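PDB 3I6V: periplasmic His/Glu/Gln/Arg/opine family-binding protein from Silicibacter pomeroyi, which binds lysine between its two lobes and, as a periplasmic binding protein, probably delivers basic amino acids or related solutes to an ABC importer. Local coordinates for residues D83-Y88 against V180-R185; V7-E12 against T67-M72; I108-T113 against T127-A132; T115-Y120 against A148-R153. All blocks are in the same frame, centred on the assembly; numbering follows the deposited sequence. Where two conformers were deposited one is given.

In the fold
From the N terminus, strand 7-11 runs out and the chain returns at residues 67-72, where contact 2 closes the first loop beside strand 7-11 in a parallel sheet. Contact 1 opens next at 83-88 and closes only at 180-185, so contacts 3 and 4 nest inside its loop. Those two cross: 108-113, 115-120, 127-132 and 148-153 alternate, and strands 108-112 and 148-152 are neighbours in one sheet. Contacts 1 and 2 touch through G183 O and I68 N, 2.7 Å apart. Contacts 2 and 3 meet beside the bound lysine, E12 OE2 lying 2.9 Å from Q112 NE2, while contact 4 adds I116 at the carboxylate end of the ligand.

Contact 1: D83-Y88 against V180-R185; sequences DFTQNY and VGMGLR. With NA (sodium ion), chain C.
D83 pairs with L184 as the antiparallel hydrogen-bonded end of a two-stranded ribbon: D83 N reaches L184 O at 3.0 Å with an N-H...O angle of 174°, and L184 N returns to D83 O. Its OD1 binds the sodium ion at 2.4 Å, in a site shared with D79 OD1, the I82 carbonyl oxygen and E186 OE2. F84 faces G183 in a non-hydrogen-bonded pair, with G181 O near the ring plane at the edge. T85 N donates to M182 O, while T85 OG1 accepts from M182 N at 3.0 Å and donates to Q86 O at 2.8 Å; chi1 of 63° sets OG1 between the backbone N and carbonyl carbon. A valine in place of T85 would probably leave M182 N without its acceptor and Q86 O without that donor. Past the corner at Q86, Y88 N bonds V180 O at 2.7 Å. The Y88 ring has V180 O over one face and V180 CG1 3.5 Å from CZ, while E31 binds its hydroxyl. A water also bridges Y88 OH and G181 O. The chemistry thus implies a side-chain hydroxyl standing in for a backbone acceptor where the chain turns, and a ribbon whose other end carries a metal ligand.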
loop_
_atom_site.group_PDB
_atom_site.type_symbol
_atom_site.label_atom_id
_atom_site.label_comp_id
_atom_site.label_asym_id
_atom_site.label_seq_id
_atom_site.Cartn_x
_atom_site.Cartn_y
_atom_site.Cartn_z
ATOM N N ASP A 83 -16.051 -1.028 -2.340
ATOM C CA ASP A 83 -15.947 -0.228 -3.567
ATOM C C ASP A 83 -14.732 0.699 -3.513
ATOM O O ASP A 83 -14.378 1.209 -2.451
ATOM C CB ASP A 83 -17.201 0.630 -3.759
ATOM C CG ASP A 83 -18.354 -0.119 -4.459
ATOM O OD1 ASP A 83 -18.219 -1.287 -4.927
ATOM O OD2 ASP A 83 -19.453 0.475 -4.500
ATOM N N PHE A 84 -14.093 0.915 -4.653
ATOM C CA PHE A 84 -12.880 1.760 -4.704
ATOM C C PHE A 84 -13.149 3.100 -5.403
ATOM O O PHE A 84 -13.986 3.164 -6.312
ATOM C CB PHE A 84 -11.774 1.043 -5.474
ATOM C CG PHE A 84 -11.149 -0.111 -4.731
ATOM C CD1 PHE A 84 -11.569 -1.413 -4.982
ATOM C CD2 PHE A 84 -10.103 0.110 -3.816
ATOM C CE1 PHE A 84 -10.992 -2.503 -4.317
ATOM C CE2 PHE A 84 -9.494 -0.968 -3.145
ATOM C CZ PHE A 84 -9.935 -2.273 -3.391
ATOM N N THR A 85 -12.447 4.154 -4.983
ATOM C CA THR A 85 -12.290 5.365 -5.805
ATOM C C THR A 85 -11.437 5.004 -7.005
ATOM O O THR A 85 -10.911 3.896 -7.077
ATOM C CB THR A 85 -11.550 6.510 -5.014
ATOM O OG1 THR A 85 -10.207 6.097 -4.683
ATOM C CG2 THR A 85 -12.291 6.883 -3.760
ATOM N N GLN A 86 -11.251 5.949 -7.926
ATOM C CA GLN A 86 -10.202 5.855 -8.915
ATOM C C GLN A 86 -8.840 5.740 -8.203
ATOM O O GLN A 86 -8.728 6.077 -7.017
ATOM C CB GLN A 86 -10.198 7.139 -9.769
ATOM C CG GLN A 86 -9.848 8.392 -8.930
ATOM C CD GLN A 86 -10.037 9.658 -9.738
ATOM O OE1 GLN A 86 -9.313 9.916 -10.706
ATOM N NE2 GLN A 86 -11.028 10.424 -9.368
ATOM N N ASN A 87 -7.808 5.303 -8.921
ATOM C CA ASN A 87 -6.499 5.236 -8.290
ATOM C C ASN A 87 -5.942 6.659 -7.931
ATOM O O ASN A 87 -6.348 7.675 -8.522
ATOM C CB ASN A 87 -5.496 4.339 -9.047
ATOM C CG ASN A 87 -5.178 4.800 -10.499
ATOM O OD1 ASN A 87 -5.111 5.998 -10.833
ATOM N ND2 ASN A 87 -4.920 3.820 -11.347
ATOM N N TYR A 88 -5.093 6.717 -6.905
ATOM C CA TYR A 88 -4.437 7.970 -6.575
ATOM C C TYR A 88 -2.914 7.852 -6.669
ATOM O O TYR A 88 -2.200 8.853 -6.552
ATOM C CB TYR A 88 -4.926 8.539 -5.261
ATOM C CG TYR A 88 -4.755 7.614 -4.082
ATOM C CD1 TYR A 88 -5.850 6.916 -3.548
ATOM C CD2 TYR A 88 -3.496 7.433 -3.497
ATOM C CE1 TYR A 88 -5.695 6.045 -2.440
ATOM C CE2 TYR A 88 -3.323 6.573 -2.400
ATOM C CZ TYR A 88 -4.414 5.906 -1.872
ATOM O OH TYR A 88 -4.229 5.048 -0.815
ATOM N N VAL A 180 -3.189 2.045 -6.562
ATOM C CA VAL A 180 -3.724 2.181 -5.216
ATOM C C VAL A 180 -4.960 3.123 -5.237
ATOM O O VAL A 180 -4.955 4.179 -5.885
ATOM C CB VAL A 180 -2.604 2.694 -4.263
ATOM C CG1 VAL A 180 -3.130 2.861 -2.890
ATOM C CG2 VAL A 180 -1.455 1.658 -4.217
ATOM N N GLY A 181 -6.016 2.739 -4.534
ATOM C CA GLY A 181 -7.229 3.560 -4.464
ATOM C C GLY A 181 -7.784 3.473 -3.074
ATOM O O GLY A 181 -7.354 2.614 -2.286
ATOM N N MET A 182 -8.714 4.363 -2.744
ATOM C CA MET A 182 -9.350 4.322 -1.413
ATOM C C MET A 182 -10.485 3.350 -1.466
ATOM O O MET A 182 -11.254 3.321 -2.465
ATOM C CB MET A 182 -9.942 5.701 -1.001
ATOM C CG MET A 182 -8.928 6.852 -0.831
ATOM S SD MET A 182 -9.639 8.523 -0.471
ATOM C CE MET A 182 -10.797 7.971 0.777
ATOM N N GLY A 183 -10.641 2.602 -0.386
ATOM C CA GLY A 183 -11.733 1.655 -0.259
ATOM C C GLY A 183 -12.815 2.239 0.638
ATOM O O GLY A 183 -12.520 2.926 1.613
ATOM N N LEU A 184 -14.074 2.000 0.290
ATOM C CA LEU A 184 -15.215 2.408 1.113
ATOM C C LEU A 184 -16.280 1.333 1.088
ATOM O O LEU A 184 -16.268 0.477 0.196
ATOM C CB LEU A 184 -15.862 3.689 0.572
ATOM C CG LEU A 184 -14.976 4.939 0.636
ATOM C CD1 LEU A 184 -14.284 5.118 -0.715
ATOM C CD2 LEU A 184 -15.862 6.135 0.955
ATOM N N ARG A 185 -17.243 1.420 2.006
ATOM C CA ARG A 185 -18.334 0.445 2.006
ATOM C C ARG A 185 -19.133 0.624 0.717
ATOM O O ARG A 185 -19.225 1.744 0.185
ATOM C CB ARG A 185 -19.282 0.615 3.208
ATOM C CG ARG A 185 -18.702 0.138 4.592
ATOM C CD ARG A 185 -19.737 0.438 5.736
ATOM N NE ARG A 185 -19.845 1.895 5.980
ATOM C CZ ARG A 185 -18.949 2.600 6.681
ATOM N NH1 ARG A 185 -17.884 1.989 7.219
ATOM N NH2 ARG A 185 -19.106 3.912 6.836
HETATM NA NA NA C . -17.668 -3.628 -4.898
HETATM O O HOH W 1 -19.368 3.149 -2.379
HETATM O O HOH W 2 -5.440 2.597 -0.340
#

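Contact 2: V7-E12 against T67-M72. With LYS (lysine), chain B.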
loop_
_atom_site.group_PDB
_atom_site.type_symbol
_atom_site.label_atom_id
_atom_site.label_comp_id
_atom_site.label_asym_id
_atom_site.label_seq_id
_atom_site.Cartn_x
_atom_site.Cartn_y
_atom_site.Cartn_z
ATOM N N VAL A 7 -15.363 12.166 8.935
ATOM C CA VAL A 7 -15.041 10.909 8.271
ATOM C C VAL A 7 -13.860 10.249 8.981
ATOM O O VAL A 7 -12.812 10.861 9.185
ATOM C CB VAL A 7 -14.766 11.082 6.753
ATOM C CG1 VAL A 7 -13.603 12.017 6.506
ATOM C CG2 VAL A 7 -14.517 9.722 6.085
ATOM N N ARG A 8 -14.041 8.999 9.369
ATOM C CA ARG A 8 -12.969 8.251 9.995
ATOM C C ARG A 8 -12.118 7.581 8.885
ATOM O O ARG A 8 -12.616 6.717 8.139
ATOM C CB ARG A 8 -13.572 7.260 10.978
ATOM C CG ARG A 8 -14.138 7.953 12.284
ATOM C CD ARG A 8 -14.987 6.947 13.059
ATOM N NE ARG A 8 -15.984 6.431 12.110
ATOM C CZ ARG A 8 -16.705 5.322 12.260
ATOM N NH1 ARG A 8 -17.545 4.961 11.294
ATOM N NH2 ARG A 8 -16.589 4.580 13.361
ATOM N N MET A 9 -10.887 8.060 8.726
ATOM C CA MET A 9 -9.962 7.567 7.706
ATOM C C MET A 9 -9.149 6.418 8.295
ATOM O O MET A 9 -8.377 6.634 9.239
ATOM C CB MET A 9 -9.046 8.707 7.216
ATOM C CG MET A 9 -9.841 9.942 6.711
ATOM S SD MET A 9 -10.539 9.843 5.023
ATOM C CE MET A 9 -9.071 10.001 4.097
ATOM N N GLY A 10 -9.347 5.205 7.775
ATOM C CA GLY A 10 -8.636 4.022 8.258
ATOM C C GLY A 10 -7.347 3.750 7.474
ATOM O O GLY A 10 -7.345 3.753 6.234
ATOM N N THR A 11 -6.254 3.492 8.198
ATOM C CA THR A 11 -4.984 3.156 7.602
ATOM C C THR A 11 -4.264 2.114 8.453
ATOM O O THR A 11 -4.663 1.856 9.623
ATOM C CB THR A 11 -4.111 4.411 7.318
ATOM O OG1 THR A 11 -3.059 4.059 6.408
ATOM C CG2 THR A 11 -3.511 5.036 8.607
ATOM N N GLU A 12 -3.230 1.502 7.858
ATOM C CA GLU A 12 -2.481 0.449 8.517
ATOM C C GLU A 12 -1.483 1.031 9.553
ATOM O O GLU A 12 -1.285 0.442 10.595
ATOM C CB GLU A 12 -1.707 -0.376 7.488
ATOM C CG GLU A 12 -1.029 -1.609 8.048
ATOM C CD GLU A 12 -0.230 -2.419 6.992
ATOM O OE1 GLU A 12 -0.039 -1.955 5.838
ATOM O OE2 GLU A 12 0.228 -3.522 7.336
ATOM N N THR A 67 -13.246 4.841 5.581
ATOM C CA THR A 67 -12.464 4.651 4.366
ATOM C C THR A 67 -11.237 3.799 4.657
ATOM O O THR A 67 -10.799 3.702 5.823
ATOM C CB THR A 67 -11.957 5.991 3.758
ATOM O OG1 THR A 67 -10.897 6.508 4.590
ATOM C CG2 THR A 67 -13.060 7.035 3.649
ATOM N N ILE A 68 -10.683 3.186 3.615
ATOM C CA ILE A 68 -9.344 2.590 3.705
ATOM C C ILE A 68 -8.426 3.386 2.794
ATOM O O ILE A 68 -8.713 3.504 1.609
ATOM C CB ILE A 68 -9.351 1.108 3.291
ATOM C CG1 ILE A 68 -10.189 0.295 4.282
ATOM C CG2 ILE A 68 -7.912 0.547 3.211
ATOM C CD1 ILE A 68 -10.425 -1.157 3.803
ATOM N N ILE A 69 -7.371 3.984 3.355
ATOM C CA ILE A 69 -6.370 4.658 2.552
ATOM C C ILE A 69 -5.029 4.124 3.089
ATOM O O ILE A 69 -4.513 4.595 4.113
ATOM C CB ILE A 69 -6.525 6.204 2.602
ATOM C CG1 ILE A 69 -5.514 6.907 1.684
ATOM C CG2 ILE A 69 -6.514 6.748 4.076
ATOM C CD1 ILE A 69 -5.730 8.462 1.620
ATOM N N ALA A 70 -4.526 3.072 2.447
ATOM C CA ALA A 70 -3.531 2.194 3.075
ATOM C C ALA A 70 -2.767 1.418 2.010
ATOM O O ALA A 70 -2.561 0.206 2.140
ATOM C CB ALA A 70 -4.238 1.200 4.071
ATOM N N GLY A 71 -2.363 2.112 0.949
ATOM C CA GLY A 71 -1.617 1.494 -0.169
ATOM C C GLY A 71 -2.293 0.271 -0.786
ATOM O O GLY A 71 -1.611 -0.630 -1.260
ATOM N N MET A 72 -3.628 0.254 -0.792
ATOM C CA MET A 72 -4.413 -0.939 -1.207
ATOM C C MET A 72 -4.668 -0.858 -2.718
ATOM O O MET A 72 -5.298 0.093 -3.165
ATOM C CB MET A 72 -5.772 -0.979 -0.486
ATOM C CG MET A 72 -6.658 -2.275 -0.780
ATOM S SD MET A 72 -8.170 -2.392 0.193
ATOM C CE MET A 72 -7.481 -3.121 1.658
HETATM N N LYS B . -0.759 -2.874 -3.025
HETATM C CA LYS B . -0.661 -4.283 -2.520
HETATM C C LYS B . -2.031 -4.860 -2.246
HETATM O O LYS B . -3.015 -4.108 -2.303
HETATM C CB LYS B . 0.204 -4.340 -1.236
HETATM C CG LYS B . -0.402 -3.648 -0.015
HETATM C CD LYS B . 0.602 -3.711 1.188
HETATM C CE LYS B . 0.018 -3.092 2.510
HETATM N NZ LYS B . 1.102 -3.088 3.620
HETATM O OXT LYS B . -2.172 -6.079 -1.943
HETATM O O HOH W 3 -0.911 0.084 4.305
#
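G10 and I68 form a parallel bridge, next to that of M9 with T67, in the three-stranded parallel sheet of a type 2 periplasmic binding protein lobe, where strand 7-11 lies between strands 46-50 and 67-68. The backbone bonds alternate across the pair. T67 N donates to R8 O, G10 N to T67 O from 38° above the carbonyl plane, and I69 N to G10 O at 2.9 Å with an N-H...O angle of 170°. G10 has no side chain, and a CB there would clash with T67 O. One residue on, a side chain joins the ladder: T11 OG1 donates to I69 O at 2.8 Å; chi1 of -164° puts OG1 anti to the backbone N. Not every polar atom is so served: E12 N and T67 OG1 are buried with no partner in the model. What T67 OG1 meets is M9 SD at 3.4 Å, and M9 CE continues to I69 CG2 at 4.1 Å. An alanine at M9 would probably open a gap beside T67 OG1 and I69 CG2, since the thioether that packs there is removed. At the pocket end, E12 OE2 bonds Q112 NE2 from the other lobe and G71 O accepts from the ligand amino nitrogen N at 3.0 Å. One water donates to E12 OE1 and, weakly, to A70 O. E12 OE1 also accepts from the ammonium NZ of the bound lysine, the two atoms 2.7 Å apart.

Contact 3: I108-T113 against T127-A132. With LYS (lysine), chain B.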
loop_
_atom_site.group_PDB
_atom_site.type_symbol
_atom_site.label_atom_id
_atom_site.label_comp_id
_atom_site.label_asym_id
_atom_site.label_seq_id
_atom_site.Cartn_x
_atom_site.Cartn_y
_atom_site.Cartn_z
ATOM N N ILE A 108 11.465 -20.436 -0.660
ATOM C CA ILE A 108 10.523 -19.893 0.324
ATOM C C ILE A 108 10.440 -18.388 0.126
ATOM O O ILE A 108 11.443 -17.674 0.297
ATOM C CB ILE A 108 10.936 -20.239 1.773
ATOM C CG1 ILE A 108 10.757 -21.753 2.011
ATOM C CG2 ILE A 108 10.099 -19.448 2.751
ATOM C CD1 ILE A 108 11.597 -22.317 3.144
ATOM N N VAL A 109 9.254 -17.908 -0.259
ATOM C CA VAL A 109 9.099 -16.482 -0.515
ATOM C C VAL A 109 8.121 -15.889 0.499
ATOM O O VAL A 109 7.026 -16.402 0.694
ATOM C CB VAL A 109 8.739 -16.152 -2.002
ATOM C CG1 VAL A 109 8.656 -14.640 -2.219
ATOM C CG2 VAL A 109 9.805 -16.698 -2.960
ATOM N N ALA A 110 8.590 -14.870 1.214
ATOM C CA ALA A 110 7.779 -14.158 2.190
ATOM C C ALA A 110 6.892 -13.124 1.470
ATOM O O ALA A 110 7.323 -12.466 0.533
ATOM C CB ALA A 110 8.676 -13.431 3.213
ATOM N N ALA A 111 5.657 -12.994 1.934
ATOM C CA ALA A 111 4.774 -11.917 1.445
ATOM C C ALA A 111 3.830 -11.575 2.572
ATOM O O ALA A 111 3.478 -12.434 3.405
ATOM C CB ALA A 111 3.967 -12.363 0.202
ATOM N N GLN A 112 3.395 -10.332 2.598
ATOM C CA GLN A 112 2.353 -9.947 3.542
ATOM C C GLN A 112 1.025 -10.642 3.264
ATOM O O GLN A 112 0.581 -10.749 2.101
ATOM C CB GLN A 112 2.180 -8.423 3.575
ATOM C CG GLN A 112 1.111 -7.957 4.606
ATOM C CD GLN A 112 1.092 -6.454 4.813
ATOM O OE1 GLN A 112 1.483 -5.697 3.947
ATOM N NE2 GLN A 112 0.655 -6.024 5.982
ATOM N N THR A 113 0.364 -11.075 4.339
ATOM C CA THR A 113 -0.947 -11.703 4.246
ATOM C C THR A 113 -1.966 -10.793 3.557
ATOM O O THR A 113 -1.881 -9.585 3.678
ATOM C CB THR A 113 -1.519 -12.036 5.661
ATOM O OG1 THR A 113 -0.543 -12.793 6.388
ATOM C CG2 THR A 113 -2.701 -12.889 5.538
ATOM N N THR A 127 7.231 -21.532 -2.597
ATOM C CA THR A 127 6.521 -21.817 -1.359
ATOM C C THR A 127 6.226 -20.478 -0.653
ATOM O O THR A 127 7.142 -19.703 -0.372
ATOM C CB THR A 127 7.349 -22.757 -0.465
ATOM O OG1 THR A 127 7.410 -24.033 -1.101
ATOM C CG2 THR A 127 6.727 -22.935 0.924
ATOM N N LEU A 128 4.944 -20.204 -0.407
ATOM C CA LEU A 128 4.532 -18.939 0.207
ATOM C C LEU A 128 4.573 -19.026 1.730
ATOM O O LEU A 128 3.984 -19.914 2.299
ATOM C CB LEU A 128 3.099 -18.595 -0.220
ATOM C CG LEU A 128 2.401 -17.438 0.517
ATOM C CD1 LEU A 128 3.108 -16.131 0.338
ATOM C CD2 LEU A 128 0.909 -17.316 0.107
ATOM N N VAL A 129 5.229 -18.081 2.382
ATOM C CA VAL A 129 4.966 -17.854 3.802
ATOM C C VAL A 129 4.429 -16.422 4.022
ATOM O O VAL A 129 5.030 -15.424 3.583
ATOM C CB VAL A 129 6.207 -18.215 4.719
ATOM C CG1 VAL A 129 7.450 -17.442 4.290
ATOM C CG2 VAL A 129 5.897 -17.983 6.211
ATOM N N GLU A 130 3.294 -16.341 4.706
ATOM C CA GLU A 130 2.604 -15.064 4.943
ATOM C C GLU A 130 2.910 -14.468 6.308
ATOM O O GLU A 130 2.938 -15.195 7.280
ATOM C CB GLU A 130 1.103 -15.290 4.838
ATOM C CG GLU A 130 0.692 -15.582 3.410
ATOM C CD GLU A 130 -0.810 -15.742 3.242
ATOM O OE1 GLU A 130 -1.473 -14.753 2.867
ATOM O OE2 GLU A 130 -1.327 -16.861 3.438
ATOM N N PHE A 131 3.104 -13.150 6.359
ATOM C CA PHE A 131 3.339 -12.411 7.597
ATOM C C PHE A 131 2.338 -11.265 7.725
ATOM O O PHE A 131 1.946 -10.656 6.722
ATOM C CB PHE A 131 4.776 -11.835 7.606
ATOM C CG PHE A 131 5.816 -12.895 7.603
ATOM C CD1 PHE A 131 6.313 -13.406 6.393
ATOM C CD2 PHE A 131 6.220 -13.477 8.806
ATOM C CE1 PHE A 131 7.239 -14.434 6.378
ATOM C CE2 PHE A 131 7.157 -14.520 8.801
ATOM C CZ PHE A 131 7.663 -14.997 7.581
ATOM N N ALA A 132 1.959 -10.963 8.964
ATOM C CA ALA A 132 0.941 -9.945 9.267
ATOM C C ALA A 132 1.359 -8.542 8.857
ATOM O O ALA A 132 0.507 -7.735 8.457
ATOM C CB ALA A 132 0.570 -9.993 10.789
HETATM N N LYS B . -0.759 -2.874 -3.025
HETATM C CA LYS B . -0.661 -4.283 -2.520
HETATM C C LYS B . -2.031 -4.860 -2.246
HETATM O O LYS B . -3.015 -4.108 -2.303
HETATM C CB LYS B . 0.204 -4.340 -1.236
HETATM C CG LYS B . -0.402 -3.648 -0.015
HETATM C CD LYS B . 0.602 -3.711 1.188
HETATM C CE LYS B . 0.018 -3.092 2.510
HETATM N NZ LYS B . 1.102 -3.088 3.620
HETATM O OXT LYS B . -2.172 -6.079 -1.943
#
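I108 CG2 rests against V129 CG1 at 3.7 Å, the two side chains lying on the same face of a parallel strand pair whose axes approach to 4.7 Å with their directions 34° apart. On that face the small A110 leaves a hollow that the F131 ring fills, its CE1 3.6 Å from A110 CB. On the reverse face A111 plays the same part for L128, whose CD1, placed by a chi2 of 62°, comes within 3.9 Å of A111 CB. Further on, T113 and E130 cross at about a right angle, T113 OG1 against E130 CB at 3.4 Å and T113 CG2 beside E130 OE1. Backbone bonds run from V109 N to T127 O through T113 N to F131 O and hold these bumps in register. The extended Q112 side chain reaches along to the end of the partner segment, where NE2 donates to A132 O at 3.0 Å, and OE1 accepts from NZ of the bound lysine at 2.7 Å. This is the strand pairing of a beta-alpha-beta crossover: helix 116-123 links the strands and packs on V109 and L128, helix 134-142 covers F131, and strand 148-152 pairs with the other edge of strand 108-112.

Contact 4: T115-Y120 against A148-R153. With LYS (lysine), chain B.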
loop_
_atom_site.group_PDB
_atom_site.type_symbol
_atom_site.label_atom_id
_atom_site.label_comp_id
_atom_site.label_asym_id
_atom_site.label_seq_id
_atom_site.Cartn_x
_atom_site.Cartn_y
_atom_site.Cartn_z
ATOM N N THR A 115 -2.521 -9.844 0.450
ATOM C CA THR A 115 -2.065 -8.887 -0.563
ATOM C C THR A 115 -2.043 -9.539 -1.954
ATOM O O THR A 115 -2.072 -10.773 -2.085
ATOM C CB THR A 115 -0.625 -8.365 -0.285
ATOM O OG1 THR A 115 0.280 -9.456 -0.251
ATOM C CG2 THR A 115 -0.554 -7.535 1.048
ATOM N N ILE A 116 -1.939 -8.708 -2.985
ATOM C CA ILE A 116 -1.852 -9.244 -4.346
ATOM C C ILE A 116 -0.538 -9.992 -4.489
ATOM O O ILE A 116 -0.451 -10.964 -5.251
ATOM C CB ILE A 116 -2.021 -8.143 -5.401
ATOM C CG1 ILE A 116 -0.917 -7.082 -5.279
ATOM C CG2 ILE A 116 -3.410 -7.496 -5.238
ATOM C CD1 ILE A 116 -1.115 -5.851 -6.140
ATOM N N GLN A 117 0.472 -9.561 -3.720
ATOM C CA GLN A 117 1.806 -10.210 -3.774
ATOM C C GLN A 117 1.729 -11.607 -3.205
ATOM O O GLN A 117 2.229 -12.564 -3.820
ATOM C CB GLN A 117 2.893 -9.357 -3.088
ATOM C CG GLN A 117 3.292 -8.117 -3.919
ATOM C CD GLN A 117 2.342 -6.942 -3.695
ATOM O OE1 GLN A 117 1.473 -7.010 -2.817
ATOM N NE2 GLN A 117 2.494 -5.864 -4.489
ATOM N N ALA A 118 1.071 -11.755 -2.058
ATOM C CA ALA A 118 0.810 -13.097 -1.540
ATOM C C ALA A 118 0.013 -13.949 -2.550
ATOM O O ALA A 118 0.335 -15.107 -2.740
ATOM C CB ALA A 118 0.056 -13.048 -0.200
ATOM N N GLY A 119 -1.018 -13.395 -3.165
ATOM C CA GLY A 119 -1.789 -14.150 -4.191
ATOM C C GLY A 119 -0.923 -14.646 -5.360
ATOM O O GLY A 119 -1.055 -15.789 -5.806
ATOM N N TYR A 120 -0.018 -13.793 -5.828
ATOM C CA TYR A 120 0.866 -14.107 -6.956
ATOM C C TYR A 120 1.816 -15.218 -6.562
ATOM O O TYR A 120 2.031 -16.164 -7.327
ATOM C CB TYR A 120 1.651 -12.847 -7.352
ATOM C CG TYR A 120 2.671 -13.062 -8.456
ATOM C CD1 TYR A 120 2.342 -12.843 -9.788
ATOM C CD2 TYR A 120 3.981 -13.456 -8.153
ATOM C CE1 TYR A 120 3.297 -13.033 -10.819
ATOM C CE2 TYR A 120 4.946 -13.640 -9.165
ATOM C CZ TYR A 120 4.601 -13.436 -10.491
ATOM O OH TYR A 120 5.572 -13.626 -11.483
ATOM N N ALA A 148 13.534 -15.019 -0.165
ATOM C CA ALA A 148 13.315 -13.676 -0.671
ATOM C C ALA A 148 11.954 -13.164 -0.192
ATOM O O ALA A 148 11.151 -13.913 0.350
ATOM C CB ALA A 148 13.387 -13.651 -2.214
ATOM N N VAL A 149 11.724 -11.885 -0.395
ATOM C CA VAL A 149 10.420 -11.284 -0.122
ATOM C C VAL A 149 9.912 -10.736 -1.451
ATOM O O VAL A 149 10.693 -10.173 -2.232
ATOM C CB VAL A 149 10.504 -10.140 0.940
ATOM C CG1 VAL A 149 11.599 -9.132 0.554
ATOM C CG2 VAL A 149 9.148 -9.435 1.089
ATOM N N PHE A 150 8.608 -10.884 -1.689
ATOM C CA PHE A 150 7.962 -10.298 -2.875
ATOM C C PHE A 150 6.962 -9.254 -2.388
ATOM O O PHE A 150 6.043 -9.579 -1.645
ATOM C CB PHE A 150 7.263 -11.417 -3.660
ATOM C CG PHE A 150 6.674 -10.982 -4.986
ATOM C CD1 PHE A 150 7.497 -10.509 -6.015
ATOM C CD2 PHE A 150 5.294 -11.080 -5.204
ATOM C CE1 PHE A 150 6.943 -10.126 -7.253
ATOM C CE2 PHE A 150 4.717 -10.715 -6.418
ATOM C CZ PHE A 150 5.542 -10.234 -7.455
ATOM N N ALA A 151 7.150 -8.007 -2.805
ATOM C CA ALA A 151 6.393 -6.893 -2.257
ATOM C C ALA A 151 6.365 -5.755 -3.228
ATOM O O ALA A 151 6.997 -5.799 -4.279
ATOM C CB ALA A 151 7.055 -6.405 -0.899
ATOM N N ASP A 152 5.657 -4.704 -2.852
ATOM C CA ASP A 152 5.546 -3.522 -3.676
ATOM C C ASP A 152 6.915 -2.877 -3.825
ATOM O O ASP A 152 7.660 -2.726 -2.812
ATOM C CB ASP A 152 4.604 -2.566 -2.989
ATOM C CG ASP A 152 4.404 -1.318 -3.745
ATOM O OD1 ASP A 152 3.585 -1.323 -4.696
ATOM O OD2 ASP A 152 5.036 -0.308 -3.340
ATOM N N ARG A 153 7.252 -2.509 -5.065
ATOM C CA ARG A 153 8.559 -1.972 -5.378
ATOM C C ARG A 153 8.792 -0.652 -4.634
ATOM O O ARG A 153 9.907 -0.401 -4.150
ATOM C CB ARG A 153 8.758 -1.752 -6.886
ATOM C CG ARG A 153 10.207 -1.300 -7.226
ATOM C CD ARG A 153 10.502 -1.184 -8.745
ATOM N NE ARG A 153 11.835 -0.620 -8.873
ATOM C CZ ARG A 153 12.960 -1.330 -8.844
ATOM N NH1 ARG A 153 12.939 -2.660 -8.758
ATOM N NH2 ARG A 153 14.118 -0.700 -8.940
HETATM N N LYS B . -0.759 -2.874 -3.025
HETATM C CA LYS B . -0.661 -4.283 -2.520
HETATM C C LYS B . -2.031 -4.860 -2.246
HETATM O O LYS B . -3.015 -4.108 -2.303
HETATM C CB LYS B . 0.204 -4.340 -1.236
HETATM C CG LYS B . -0.402 -3.648 -0.015
HETATM C CD LYS B . 0.602 -3.711 1.188
HETATM C CE LYS B . 0.018 -3.092 2.510
HETATM N NZ LYS B . 1.102 -3.088 3.620
HETATM O OXT LYS B . -2.172 -6.079 -1.943
HETATM O O HOH W 4 1.702 -3.240 -4.871
#
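Q117 and F150 cross at about a right angle where the first turns of helix 116-123 pack on strand 148-152, within an alpha/beta lobe of the binding protein. Q117 CB begins the path, 3.5 Å from F150 O and 3.6 Å from F150 CD2. CG follows, 3.7 Å from A151 CA. The bend at chi2, 84°, swings CD off the extended course, toward D152 N and the bound lysine. At the tip the amide divides: OE1 lies 3.4 Å from the ligand CB, whereas NE2 donates to a water at 2.8 Å and also bonds S94 OG. That water donates to D152 OD1 and accepts from the ligand amino nitrogen, so it links Q117 NE2 and D152 OD1 to the ligand amino group, while Q117 also touches the ligand directly. One turn later, the Y120 ring lies near parallel to that of F150, planes at 27°, but slid apart so that they barely overlap. T115 is the N-cap, its OG1 accepting from A118 N, and the helix start would probably favour a carboxylate through its dipole. I116 N donates to OXT of the bound lysine at 2.8 Å, with an N-H...O angle of 158°.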